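Local structure of DUF1881 domain-containing protein (Neurospora crassa, 5Z6D) at residues S94-A100 against S194-L200; D116-V120 against L132-M136. The protein is of unknown function but pairs a βγ-crystallin domain with an Ig-like domain, the interface between them making the calcium-binding site inoperative. The protein carries 1 engineered substitution. All coordinates share one frame. Residue numbers count along the deposited sequence, not the author numbering.

Contact 1. Residues S94-A100 against S194-L200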
loop_
_atom_site.group_PDB
_atom_site.type_symbol
_atom_site.label_atom_id
_atom_site.label_comp_id
_atom_site.label_asym_id
_atom_site.label_seq_id
_atom_site.Cartn_x
_atom_site.Cartn_y
_atom_site.Cartn_z
ATOM N N SER A 94 -4.373 1.781 0.268
ATOM C CA SER A 94 -3.717 2.199 -0.969
ATOM C C SER A 94 -4.374 3.417 -1.621
ATOM O O SER A 94 -5.589 3.583 -1.559
ATOM C CB SER A 94 -3.676 1.040 -1.966
ATOM O OG SER A 94 -4.985 0.638 -2.336
ATOM N N PHE A 95 -3.543 4.265 -2.221
ATOM C CA PHE A 95 -3.968 5.474 -2.938
ATOM C C PHE A 95 -3.577 5.429 -4.411
ATOM O O PHE A 95 -2.499 4.912 -4.749
ATOM C CB PHE A 95 -3.299 6.728 -2.372
ATOM C CG PHE A 95 -3.880 7.254 -1.099
ATOM C CD1 PHE A 95 -5.071 6.790 -0.579
ATOM C CD2 PHE A 95 -3.229 8.317 -0.462
ATOM C CE1 PHE A 95 -5.577 7.323 0.592
ATOM C CE2 PHE A 95 -3.725 8.851 0.709
ATOM C CZ PHE A 95 -4.901 8.372 1.236
ATOM N N LEU A 96 -4.412 6.014 -5.270
ATOM C CA LEU A 96 -4.026 6.342 -6.644
ATOM C C LEU A 96 -4.271 7.843 -6.856
ATOM O O LEU A 96 -5.373 8.333 -6.599
ATOM C CB LEU A 96 -4.814 5.499 -7.652
ATOM C CG LEU A 96 -4.390 5.593 -9.122
ATOM C CD1 LEU A 96 -3.004 5.011 -9.301
ATOM C CD2 LEU A 96 -5.396 4.874 -9.999
ATOM N N PHE A 97 -3.248 8.559 -7.326
ATOM C CA PHE A 97 -3.293 10.019 -7.399
ATOM C C PHE A 97 -3.619 10.512 -8.804
ATOM O O PHE A 97 -2.880 10.239 -9.756
ATOM C CB PHE A 97 -1.963 10.605 -6.926
ATOM C CG PHE A 97 -1.940 12.117 -6.853
ATOM C CD1 PHE A 97 -3.033 12.825 -6.384
ATOM C CD2 PHE A 97 -0.799 12.827 -7.227
ATOM C CE1 PHE A 97 -3.000 14.228 -6.297
ATOM C CE2 PHE A 97 -0.765 14.235 -7.149
ATOM C CZ PHE A 97 -1.866 14.929 -6.672
ATOM N N LYS A 98 -4.730 11.236 -8.910
ATOM C CA LYS A 98 -5.198 11.771 -10.183
ATOM C C LYS A 98 -5.252 13.277 -10.132
ATOM O O LYS A 98 -5.251 13.883 -9.055
ATOM C CB LYS A 98 -6.583 11.214 -10.549
ATOM C CG LYS A 98 -6.613 9.696 -10.746
ATOM C CD LYS A 98 -5.616 9.245 -11.796
ATOM C CE LYS A 98 -5.739 7.749 -12.084
ATOM N NZ LYS A 98 -4.595 7.268 -12.914
ATOM N N ASP A 99 -5.294 13.874 -11.315
ATOM C CA ASP A 99 -5.316 15.312 -11.473
ATOM C C ASP A 99 -6.395 15.683 -12.478
ATOM O O ASP A 99 -6.348 15.260 -13.634
ATOM C CB ASP A 99 -3.955 15.817 -11.944
ATOM C CG ASP A 99 -4.012 17.247 -12.444
ATOM O OD1 ASP A 99 -4.796 18.040 -11.881
ATOM O OD2 ASP A 99 -3.277 17.572 -13.400
ATOM N N ALA A 100 -7.369 16.465 -12.033
ATOM C CA ALA A 100 -8.480 16.860 -12.893
ATOM C C ALA A 100 -8.318 18.283 -13.419
ATOM O O ALA A 100 -9.222 18.800 -14.078
ATOM C CB ALA A 100 -9.794 16.728 -12.138
ATOM N N SER A 194 -10.372 -0.629 1.151
ATOM C CA SER A 194 -9.354 0.237 1.724
ATOM C C SER A 194 -8.478 0.871 0.640
ATOM O O SER A 194 -7.290 1.106 0.858
ATOM C CB SER A 194 -8.496 -0.547 2.716
ATOM O OG SER A 194 -7.942 -1.712 2.115
ATOM N N SER A 195 -9.076 1.140 -0.517
ATOM C CA SER A 195 -8.369 1.816 -1.603
ATOM C C SER A 195 -9.135 3.060 -2.014
ATOM O O SER A 195 -10.370 3.091 -1.967
ATOM C CB SER A 195 -8.166 0.892 -2.806
ATOM O OG SER A 195 -9.406 0.513 -3.365
ATOM N N PHE A 196 -8.389 4.092 -2.401
ATOM C CA PHE A 196 -8.953 5.412 -2.649
ATOM C C PHE A 196 -8.264 6.060 -3.839
ATOM O O PHE A 196 -7.033 6.047 -3.946
ATOM C CB PHE A 196 -8.821 6.304 -1.400
ATOM C CG PHE A 196 -9.411 5.688 -0.159
ATOM C CD1 PHE A 196 -10.735 5.911 0.178
ATOM C CD2 PHE A 196 -8.651 4.857 0.650
ATOM C CE1 PHE A 196 -11.279 5.333 1.312
ATOM C CE2 PHE A 196 -9.188 4.274 1.779
ATOM C CZ PHE A 196 -10.504 4.512 2.113
ATOM N N GLU A 197 -9.069 6.627 -4.729
ATOM C CA GLU A 197 -8.559 7.520 -5.753
ATOM C C GLU A 197 -8.554 8.920 -5.162
ATOM O O GLU A 197 -9.590 9.419 -4.726
ATOM C CB GLU A 197 -9.423 7.443 -7.009
ATOM C CG GLU A 197 -8.663 7.594 -8.311
ATOM C CD GLU A 197 -9.536 7.297 -9.516
ATOM O OE1 GLU A 197 -10.355 8.168 -9.877
ATOM O OE2 GLU A 197 -9.409 6.194 -10.092
ATOM N N VAL A 198 -7.383 9.538 -5.098
ATOM C CA VAL A 198 -7.289 10.880 -4.559
ATOM C C VAL A 198 -7.044 11.801 -5.737
ATOM O O VAL A 198 -6.078 11.613 -6.472
ATOM C CB VAL A 198 -6.173 10.994 -3.522
ATOM C CG1 VAL A 198 -5.960 12.460 -3.109
ATOM C CG2 VAL A 198 -6.490 10.104 -2.313
ATOM N N THR A 199 -7.925 12.783 -5.926
ATOM C CA THR A 199 -7.897 13.616 -7.117
ATOM C C THR A 199 -7.638 15.082 -6.772
ATOM O O THR A 199 -8.282 15.644 -5.876
ATOM C CB THR A 199 -9.213 13.513 -7.906
ATOM O OG1 THR A 199 -9.418 12.156 -8.324
ATOM C CG2 THR A 199 -9.168 14.408 -9.132
ATOM N N LEU A 200 -6.680 15.688 -7.472
ATOM C CA LEU A 200 -6.462 17.132 -7.386
ATOM C C LEU A 200 -7.553 17.853 -8.175
ATOM O O LEU A 200 -7.600 17.763 -9.392
ATOM C CB LEU A 200 -5.074 17.518 -7.916
ATOM C CG LEU A 200 -4.705 18.995 -7.749
ATOM C CD1 LEU A 200 -4.453 19.333 -6.282
ATOM C CD2 LEU A 200 -3.498 19.358 -8.586
HETATM O O HOH W 1 -6.258 -1.566 -0.865
#

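Contact 2. Residues D116-V120 against L132-M136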
loop_
_atom_site.group_PDB
_atom_site.type_symbol
_atom_site.label_atom_id
_atom_site.label_comp_id
_atom_site.label_asym_id
_atom_site.label_seq_id
_atom_site.Cartn_x
_atom_site.Cartn_y
_atom_site.Cartn_z
ATOM N N ASP A 116 4.437 3.473 8.989
ATOM C CA ASP A 116 4.513 2.019 9.082
ATOM C C ASP A 116 5.153 1.418 7.825
ATOM O O ASP A 116 6.113 0.655 7.931
ATOM C CB ASP A 116 3.127 1.386 9.367
ATOM C CG ASP A 116 2.034 1.796 8.367
ATOM O OD1 ASP A 116 2.283 2.648 7.492
ATOM O OD2 ASP A 116 0.902 1.252 8.476
ATOM N N VAL A 117 4.673 1.791 6.640
ATOM C CA VAL A 117 5.176 1.180 5.417
ATOM C C VAL A 117 6.275 2.005 4.743
ATOM O O VAL A 117 6.948 1.530 3.836
ATOM C CB VAL A 117 4.044 0.936 4.384
ATOM C CG1 VAL A 117 3.010 -0.043 4.929
ATOM C CG2 VAL A 117 3.391 2.251 3.988
ATOM N N GLY A 118 6.471 3.242 5.185
ATOM C CA GLY A 118 7.505 4.085 4.608
ATOM C C GLY A 118 6.929 5.151 3.705
ATOM O O GLY A 118 5.819 4.994 3.197
ATOM N N THR A 119 7.673 6.238 3.522
ATOM C CA THR A 119 7.254 7.341 2.664
ATOM C C THR A 119 6.928 6.885 1.244
ATOM O O THR A 119 7.684 6.111 0.634
ATOM C CB THR A 119 8.349 8.427 2.602
ATOM O OG1 THR A 119 8.601 8.911 3.927
ATOM C CG2 THR A 119 7.916 9.590 1.712
ATOM N N VAL A 120 5.811 7.388 0.719
ATOM C CA VAL A 120 5.406 7.106 -0.653
ATOM C C VAL A 120 5.271 8.413 -1.415
ATOM O O VAL A 120 4.734 9.382 -0.892
ATOM C CB VAL A 120 4.076 6.339 -0.687
ATOM C CG1 VAL A 120 3.583 6.146 -2.101
ATOM C CG2 VAL A 120 4.251 4.974 -0.017
ATOM N N LEU A 132 0.888 1.665 -1.771
ATOM C CA LEU A 132 0.588 1.236 -0.421
ATOM C C LEU A 132 0.952 2.355 0.548
ATOM O O LEU A 132 2.117 2.748 0.627
ATOM C CB LEU A 132 1.363 -0.044 -0.095
ATOM C CG LEU A 132 1.197 -0.576 1.326
ATOM C CD1 LEU A 132 -0.196 -1.171 1.531
ATOM C CD2 LEU A 132 2.298 -1.578 1.668
ATOM N N VAL A 133 -0.038 2.882 1.272
ATOM C CA VAL A 133 0.209 4.016 2.163
ATOM C C VAL A 133 -0.139 3.698 3.618
ATOM O O VAL A 133 -0.029 4.563 4.510
ATOM C CB VAL A 133 -0.567 5.288 1.709
ATOM C CG1 VAL A 133 -0.089 5.765 0.325
ATOM C CG2 VAL A 133 -2.071 5.048 1.702
ATOM N N GLY A 134 -0.541 2.459 3.891
ATOM C CA GLY A 134 -0.711 2.074 5.286
ATOM C C GLY A 134 -1.185 0.642 5.429
ATOM O O GLY A 134 -1.595 0.031 4.439
ATOM N N ILE A 135 -1.107 0.093 6.637
ATOM C CA ILE A 135 -1.665 -1.230 6.916
ATOM C C ILE A 135 -2.495 -1.099 8.178
ATOM O O ILE A 135 -2.000 -0.608 9.190
ATOM C CB ILE A 135 -0.563 -2.292 7.110
ATOM C CG1 ILE A 135 0.255 -2.448 5.821
ATOM C CG2 ILE A 135 -1.166 -3.639 7.518
ATOM C CD1 ILE A 135 1.453 -3.399 5.921
ATOM N N MET A 136 -3.756 -1.503 8.120
ATOM C CA MET A 136 -4.628 -1.352 9.281
ATOM C C MET A 136 -5.346 -2.636 9.600
ATOM O O MET A 136 -6.148 -3.107 8.803
ATOM C CB MET A 136 -5.657 -0.252 9.058
ATOM C CG MET A 136 -6.576 -0.071 10.267
ATOM S SD MET A 136 -7.688 1.342 10.146
ATOM C CE MET A 136 -6.528 2.714 10.191
#

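Contact 1. Residues S94-A100 against S194-L200
Two parallel β-strands, the first and the last of the Ig-like domain, pair at the middle of a mixed four-stranded sheet of its β-sandwich. Strands 94-99 and 195-200 run 26° apart with their axes 4.5 Å from each other at closest, and the register is unbroken from Ser94 beside Ser195 to Asp99 beside Leu200. Seven backbone hydrogen bonds join them in the regular parallel pattern: Ser94, Leu96 and Lys98 each bond through N and O to the two residues flanking their cross-strand partner. Thus Leu96 N donates to Phe196 O (2.9 Å) while Leu96 O accepts from Val198 N (2.8 Å), and the series ends with Ala100 N to Leu200 O at 3.0 Å. The backbone groups of the intervening residues point away from the partner strand: Phe95 is bonded to Gly131 and Phe97 to Asn125, Glu197 to Lys189 and Thr199 to Lys187. One face, with Phe95, Phe97, Phe196, Val198 and Leu200, belongs to the sandwich core; Phe97 reaches Tyr108, Leu110 and Leu122 of the second sheet. Asp99 closes this face at its end, its carboxylate bonded to Thr101 OG1 and Gly103 N. The other face is more polar. There Lys98 CG lies 3.8 Å from Glu197 CG, an aliphatic contact; the ammonium end goes elsewhere, NZ to Gly127 O. Near the start of the pair, water 1 lies 2.9 Å from Ser94 OG and gives a weak hydrogen bond to Ser194 O at 3.3 Å. On the core face a CH-π contact forms: Val198 CG2 lies 3.9 Å from the centroid of the Phe95 ring, 6° off the ring normal.

Contact 2. Residues D116-V120 against L132-M136
Residues 116-120, mostly an irregular turn leading into strand 120-123, pass beside strand 132-136 in a nearly opposite direction, 165° apart end to end. The nearest CA atoms, of Val117 and Gly134, are 6.0 Å apart, and no backbone-to-backbone hydrogen bond joins the two segments. In the strand, Val133 and Gly134 both face Ile93 and form a classic β-bulge. Asp116 makes the polar link close to this irregularity: its OD2 accepts Ile135 N at 3.0 Å, while OD1 accepts the amide N of Val117 at 2.7 Å, so one carboxylate holds both the turn and the strand. Val117 is the apolar centre, with CG1 3.7 Å from Leu132 CD2 and 3.8 Å from Ile135 CG1, and CG2 3.6 Å from Leu132 O. Val120 CG2 presses on the same carbonyl, Leu132 O, at 3.2 Å, and Val120 CB lies 4.3 Å from Val133 CG1. Leu132 and Ile135 also pack on Ile53 and Trp55 of the βγ-crystallin domain, and Trp55 NE1 donates to Val117 O. The contact therefore belongs to the domain interface; the side chain of Leu132 is about 8 Å from that of Gln56, a calcium-binding residue with no calcium bound here. One carboxylate-to-amide bond and a cluster of aliphatic side chains thus fix the turn to the bulged strand, and the same Leu132 and Ile135 that meet Val117 carry the packing on to the crystallin domain, where the Trp55 indole adds a polar link.

After the N-terminal βγ-crystallin domain, the chain enters the Ig-like domain through strand 91-99, then crosses to the other sheet with strand 108-112. The turn at 116-120 follows, and after strand 120-123 the chain returns as strand 131-136, where contact 2 closes an 11-residue loop. Contact 1 closes far later, when strand 195-200 comes back after 93 residues, so contact 2 is nested inside it. Strand 91-99 lies between 131-136 and 195-200 in one sheet, and the two contacts touch where Phe95 CG meets Val133 CG2 at 4.0 Å. Contact 1 unites the first and last strands; contact 2 joins the turn before 120-123 to edge strand 131-136 of the facing sheet, beside the crystallin domain.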